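PDB 6CPU: phosphodiesterase from Candida albicans, which belongs to the HD-type phosphodiesterase family, whose largely helical fold is built round a metal site. Local coordinates for residues 480-485 / 509-514; 487-492 / 496-501. All coordinates share one frame; numbering follows the deposited sequence.

In the fold
Contacts 1 and 2 illustrate how a single long helix, 470-495, can hold the same returning loop at two places by different chemistry. Both lie at the surface, and neither buries a touching residue. Contact 2 is nested inside the loop that contact 1 closes, with about 20 Å between their centres, and its centre lies about 26 Å from the centre of the chain, against about 18 Å for contact 1. Where the helix ends, residues 487-492 meet 496-501 through a backbone hydrogen bond of a Schellman motif and a patch of aliphatic side chains. Further back, residues 480-485 reach 509-514 by one arginine, a backbone carbonyl and a water, burying less than half as much surface.

Contact 1: residues 480-485 / 509-514; sequences LSREFA and DDVPHE
Arg482 spans the gap from helix 470-495 to the loop almost by itself, its NH2 giving a hydrogen bond of 2.7 Å to the backbone O of Asp509. With CG turned anti to its own carbonyl carbon (chi1 -68°), the chain runs extended from CG to NE and bridges backbones whose nearest CA atoms, those of Arg482 and Val511, are 10.8 Å apart. Asp509 O lies at the guanidinium edge, 18° out of its plane, and the N-H points at it with a moderate bend. A water in the guanidinium plane completes a small ring: it accepts from Arg482 NH1 at 3.0 Å and donates to Asp509 O at 3.2 Å. That carbonyl therefore takes two donors, and the guanidinium is held at both terminal nitrogens, which should limit its rotation. Val511 CG2 comes within 4.0 Å of Arg482 NH1, approaching obliquely, while the Asp509 carboxylate is directed elsewhere, its OD2 6.7 Å from Arg482 NH2. Val511 also rests on Gln475 and Val479. The contact thus shows an arginine side chain bonded to a loop carbonyl, tying a non-helical connection to the flank of a helix in the helical phosphodiesterase fold.

Contact 2: residues 487-492 / 496-501; sequences VELLKS and KDIDLD
Ser492 and Asp497 meet at the Schellman motif that ends helix 470-495, where Lys496 takes a positive phi and the chain turns back beside its own last turns. Asp497 N donates to Ser492 O at 2.8 Å, with an N-H...O angle of 152°, and Lys496 N also lies close to the same oxygen. CB of Asp497 lies 4.1 Å from CB of Ser492.

Beyond the cap, the loop lays Ile498 and Leu500 against the helix, and this is the tight part. Ile498 presents its two branches to different partners: CG2 packs on Ser492 CB at 3.6 Å, while CG1, anti to the backbone N (chi1 -167°), carries CD1 out to Leu489 CD1 at 3.7 Å. These two side chains cross at nearly a right angle. Leu500 comes obliquely, its CD1 3.9 Å from Leu489 CG and its CD2 near Leu489 CD1, so that Leu489 receives both loop residues. Val493 of the same helix also lies against Ile498 and Leu500, while Ile128 of helix 127-135 touches Leu489 and Leu500 and joins the patch to that helix.

The solvent side is looser and charged, with Lys496, Asp497 and Asp499 all exposed. Lys496 sets off away from the helix at its CB and makes a cation-pi contact with Phe140; the CB of Asp499 also points away. A separate pair lies within the helix: Lys491 NZ makes a salt bridge to Glu488 OE2 at 3.1 Å, meeting that oxygen on its syn side but 35° out of the carboxylate plane.

Contact 1: residues 480-485 / 509-514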
# COMPACT_ATOMS: atom_id res chain seq x y z
N LEU A 480 9.66 -11.43 0.55
CA LEU A 480 10.72 -10.42 0.60
C LEU A 480 11.93 -10.86 -0.23
O LEU A 480 12.48 -10.07 -0.99
CB LEU A 480 11.12 -10.09 2.05
CG LEU A 480 12.12 -8.93 2.26
CD1 LEU A 480 11.60 -7.62 1.66
CD2 LEU A 480 12.43 -8.71 3.73
N SER A 481 12.32 -12.13 -0.12
CA SER A 481 13.37 -12.68 -0.98
C SER A 481 13.05 -12.66 -2.47
O SER A 481 13.95 -12.46 -3.29
CB SER A 481 13.73 -14.12 -0.55
OG SER A 481 14.03 -14.13 0.83
N ARG A 482 11.79 -12.87 -2.84
CA ARG A 482 11.42 -12.80 -4.25
C ARG A 482 11.69 -11.40 -4.81
O ARG A 482 12.22 -11.26 -5.92
CB ARG A 482 9.95 -13.16 -4.49
CG ARG A 482 9.60 -14.61 -4.22
CD ARG A 482 8.10 -14.80 -4.29
NE ARG A 482 7.71 -16.21 -4.33
CZ ARG A 482 6.45 -16.64 -4.44
NH1 ARG A 482 5.45 -15.76 -4.52
NH2 ARG A 482 6.19 -17.95 -4.47
N GLU A 483 11.30 -10.39 -4.05
CA GLU A 483 11.48 -9.00 -4.48
C GLU A 483 12.96 -8.63 -4.54
O GLU A 483 13.40 -7.99 -5.48
CB GLU A 483 10.70 -8.04 -3.59
CG GLU A 483 10.61 -6.64 -4.18
CD GLU A 483 9.58 -5.77 -3.47
OE1 GLU A 483 8.37 -6.11 -3.45
OE2 GLU A 483 10.00 -4.73 -2.95
N PHE A 484 13.74 -9.07 -3.54
CA PHE A 484 15.20 -8.93 -3.57
C PHE A 484 15.80 -9.52 -4.85
O PHE A 484 16.65 -8.88 -5.48
CB PHE A 484 15.84 -9.58 -2.33
CG PHE A 484 17.35 -9.45 -2.28
CD1 PHE A 484 17.95 -8.43 -1.55
CD2 PHE A 484 18.18 -10.36 -2.95
CE1 PHE A 484 19.34 -8.30 -1.49
CE2 PHE A 484 19.56 -10.24 -2.90
CZ PHE A 484 20.14 -9.21 -2.18
N ALA A 485 15.37 -10.72 -5.23
CA ALA A 485 15.89 -11.38 -6.44
C ALA A 485 15.53 -10.63 -7.73
O ALA A 485 16.31 -10.60 -8.67
CB ALA A 485 15.38 -12.82 -6.52
N ASP A 509 4.74 -19.51 -8.01
CA ASP A 509 3.85 -20.45 -7.34
C ASP A 509 3.33 -19.83 -6.06
O ASP A 509 3.92 -18.90 -5.50
CB ASP A 509 4.58 -21.76 -7.02
CG ASP A 509 4.86 -22.58 -8.26
OD1 ASP A 509 4.25 -22.32 -9.31
OD2 ASP A 509 5.70 -23.50 -8.19
N ASP A 510 2.21 -20.37 -5.58
CA ASP A 510 1.61 -19.92 -4.33
C ASP A 510 2.63 -20.03 -3.22
O ASP A 510 3.47 -20.92 -3.23
CB ASP A 510 0.37 -20.75 -3.99
CG ASP A 510 -0.68 -20.70 -5.08
OD1 ASP A 510 -0.69 -19.71 -5.85
OD2 ASP A 510 -1.50 -21.65 -5.16
N VAL A 511 2.55 -19.11 -2.27
CA VAL A 511 3.37 -19.18 -1.07
C VAL A 511 2.86 -20.37 -0.25
O VAL A 511 1.66 -20.48 -0.03
CB VAL A 511 3.25 -17.88 -0.24
CG1 VAL A 511 3.92 -18.04 1.12
CG2 VAL A 511 3.85 -16.71 -1.02
N PRO A 512 3.76 -21.26 0.19
CA PRO A 512 3.28 -22.43 0.95
C PRO A 512 2.63 -22.07 2.29
O PRO A 512 3.01 -21.09 2.92
CB PRO A 512 4.55 -23.25 1.19
CG PRO A 512 5.49 -22.81 0.13
CD PRO A 512 5.21 -21.35 -0.07
N HIS A 513 1.64 -22.87 2.70
CA HIS A 513 0.98 -22.68 3.98
C HIS A 513 1.88 -23.11 5.15
O HIS A 513 1.89 -22.46 6.20
CB HIS A 513 -0.34 -23.45 4.03
CG HIS A 513 -1.17 -23.13 5.24
ND1 HIS A 513 -2.17 -22.18 5.22
CD2 HIS A 513 -1.15 -23.63 6.49
CE1 HIS A 513 -2.73 -22.12 6.41
NE2 HIS A 513 -2.13 -22.98 7.21
N GLU A 514 2.62 -24.20 4.97
CA GLU A 514 3.37 -24.81 6.06
C GLU A 514 4.84 -24.42 6.04
O GLU A 514 5.48 -24.44 4.99
CB GLU A 514 3.25 -26.34 6.01
CG GLU A 514 1.82 -26.88 5.99
CD GLU A 514 1.00 -26.51 7.22
OE1 GLU A 514 1.58 -26.13 8.26
OE2 GLU A 514 -0.24 -26.62 7.13
O HOH W 1 2.52 -16.13 -4.90

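Contact 2: residues 487-492 / 496-501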
# COMPACT_ATOMS: atom_id res chain seq x y z
N VAL A 487 15.16 -7.35 -7.88
CA VAL A 487 16.04 -6.18 -7.90
C VAL A 487 17.44 -6.57 -8.42
O VAL A 487 18.04 -5.86 -9.23
CB VAL A 487 16.12 -5.49 -6.53
CG1 VAL A 487 17.13 -4.35 -6.54
CG2 VAL A 487 14.75 -4.94 -6.14
N GLU A 488 17.93 -7.74 -7.99
CA GLU A 488 19.21 -8.24 -8.50
C GLU A 488 19.17 -8.47 -10.01
O GLU A 488 20.13 -8.16 -10.71
CB GLU A 488 19.62 -9.53 -7.77
CG GLU A 488 20.02 -9.31 -6.32
CD GLU A 488 21.17 -8.34 -6.17
OE1 GLU A 488 22.12 -8.43 -6.97
OE2 GLU A 488 21.13 -7.47 -5.27
N LEU A 489 18.05 -8.96 -10.52
CA LEU A 489 17.90 -9.21 -11.95
C LEU A 489 17.83 -7.89 -12.73
O LEU A 489 18.39 -7.76 -13.81
CB LEU A 489 16.67 -10.07 -12.18
CG LEU A 489 16.47 -10.83 -13.48
CD1 LEU A 489 17.70 -11.65 -13.86
CD2 LEU A 489 15.26 -11.74 -13.31
N LEU A 490 17.13 -6.90 -12.18
CA LEU A 490 17.07 -5.58 -12.81
C LEU A 490 18.46 -4.93 -12.90
O LEU A 490 18.82 -4.40 -13.94
CB LEU A 490 16.13 -4.67 -12.04
CG LEU A 490 16.02 -3.24 -12.56
CD1 LEU A 490 15.63 -3.20 -14.02
CD2 LEU A 490 15.02 -2.49 -11.69
N LYS A 491 19.22 -4.99 -11.81
CA LYS A 491 20.60 -4.50 -11.82
C LYS A 491 21.44 -5.18 -12.91
O LYS A 491 22.19 -4.52 -13.63
CB LYS A 491 21.26 -4.72 -10.46
CG LYS A 491 20.73 -3.89 -9.30
CD LYS A 491 21.70 -4.01 -8.14
CE LYS A 491 21.05 -3.94 -6.78
NZ LYS A 491 21.94 -4.55 -5.75
N SER A 492 21.31 -6.50 -13.04
CA SER A 492 22.05 -7.22 -14.08
C SER A 492 21.63 -6.81 -15.49
O SER A 492 22.47 -6.67 -16.38
CB SER A 492 21.94 -8.74 -13.87
OG SER A 492 22.49 -9.08 -12.60
N LYS A 496 24.06 -4.90 -18.11
CA LYS A 496 24.24 -5.71 -19.31
C LYS A 496 24.95 -7.03 -18.97
O LYS A 496 25.70 -7.56 -19.79
CB LYS A 496 24.97 -4.93 -20.41
CG LYS A 496 24.27 -3.66 -20.85
CD LYS A 496 25.09 -2.91 -21.90
CE LYS A 496 24.23 -1.98 -22.75
NZ LYS A 496 23.22 -1.21 -21.97
N ASP A 497 24.70 -7.55 -17.76
CA ASP A 497 25.25 -8.83 -17.31
C ASP A 497 24.31 -10.00 -17.59
O ASP A 497 24.65 -11.14 -17.28
CB ASP A 497 25.55 -8.79 -15.81
CG ASP A 497 26.68 -7.85 -15.45
OD1 ASP A 497 27.49 -7.50 -16.32
OD2 ASP A 497 26.76 -7.47 -14.26
N ILE A 498 23.13 -9.73 -18.16
CA ILE A 498 22.17 -10.77 -18.49
C ILE A 498 21.23 -10.30 -19.59
O ILE A 498 20.86 -9.11 -19.65
CB ILE A 498 21.38 -11.22 -17.25
CG1 ILE A 498 20.61 -12.51 -17.53
CG2 ILE A 498 20.42 -10.12 -16.78
CD1 ILE A 498 20.11 -13.19 -16.28
N ASP A 499 20.85 -11.22 -20.48
CA ASP A 499 19.93 -10.92 -21.55
C ASP A 499 18.64 -11.71 -21.32
O ASP A 499 18.61 -12.94 -21.44
CB ASP A 499 20.54 -11.26 -22.92
CG ASP A 499 21.67 -10.31 -23.30
OD1 ASP A 499 21.41 -9.12 -23.52
OD2 ASP A 499 22.84 -10.76 -23.40
N LEU A 500 17.58 -10.98 -20.94
CA LEU A 500 16.29 -11.58 -20.63
C LEU A 500 15.38 -11.60 -21.84
O LEU A 500 15.50 -10.78 -22.74
CB LEU A 500 15.59 -10.80 -19.50
CG LEU A 500 16.15 -10.90 -18.09
CD1 LEU A 500 15.25 -10.13 -17.14
CD2 LEU A 500 16.29 -12.34 -17.63
N ASP A 501 14.44 -12.55 -21.83
CA ASP A 501 13.40 -12.63 -22.83
C ASP A 501 12.24 -11.75 -22.35
O ASP A 501 11.48 -12.15 -21.47
CB ASP A 501 12.91 -14.07 -22.99
CG ASP A 501 11.83 -14.21 -24.05
OD1 ASP A 501 11.36 -13.19 -24.61
OD2 ASP A 501 11.43 -15.37 -24.34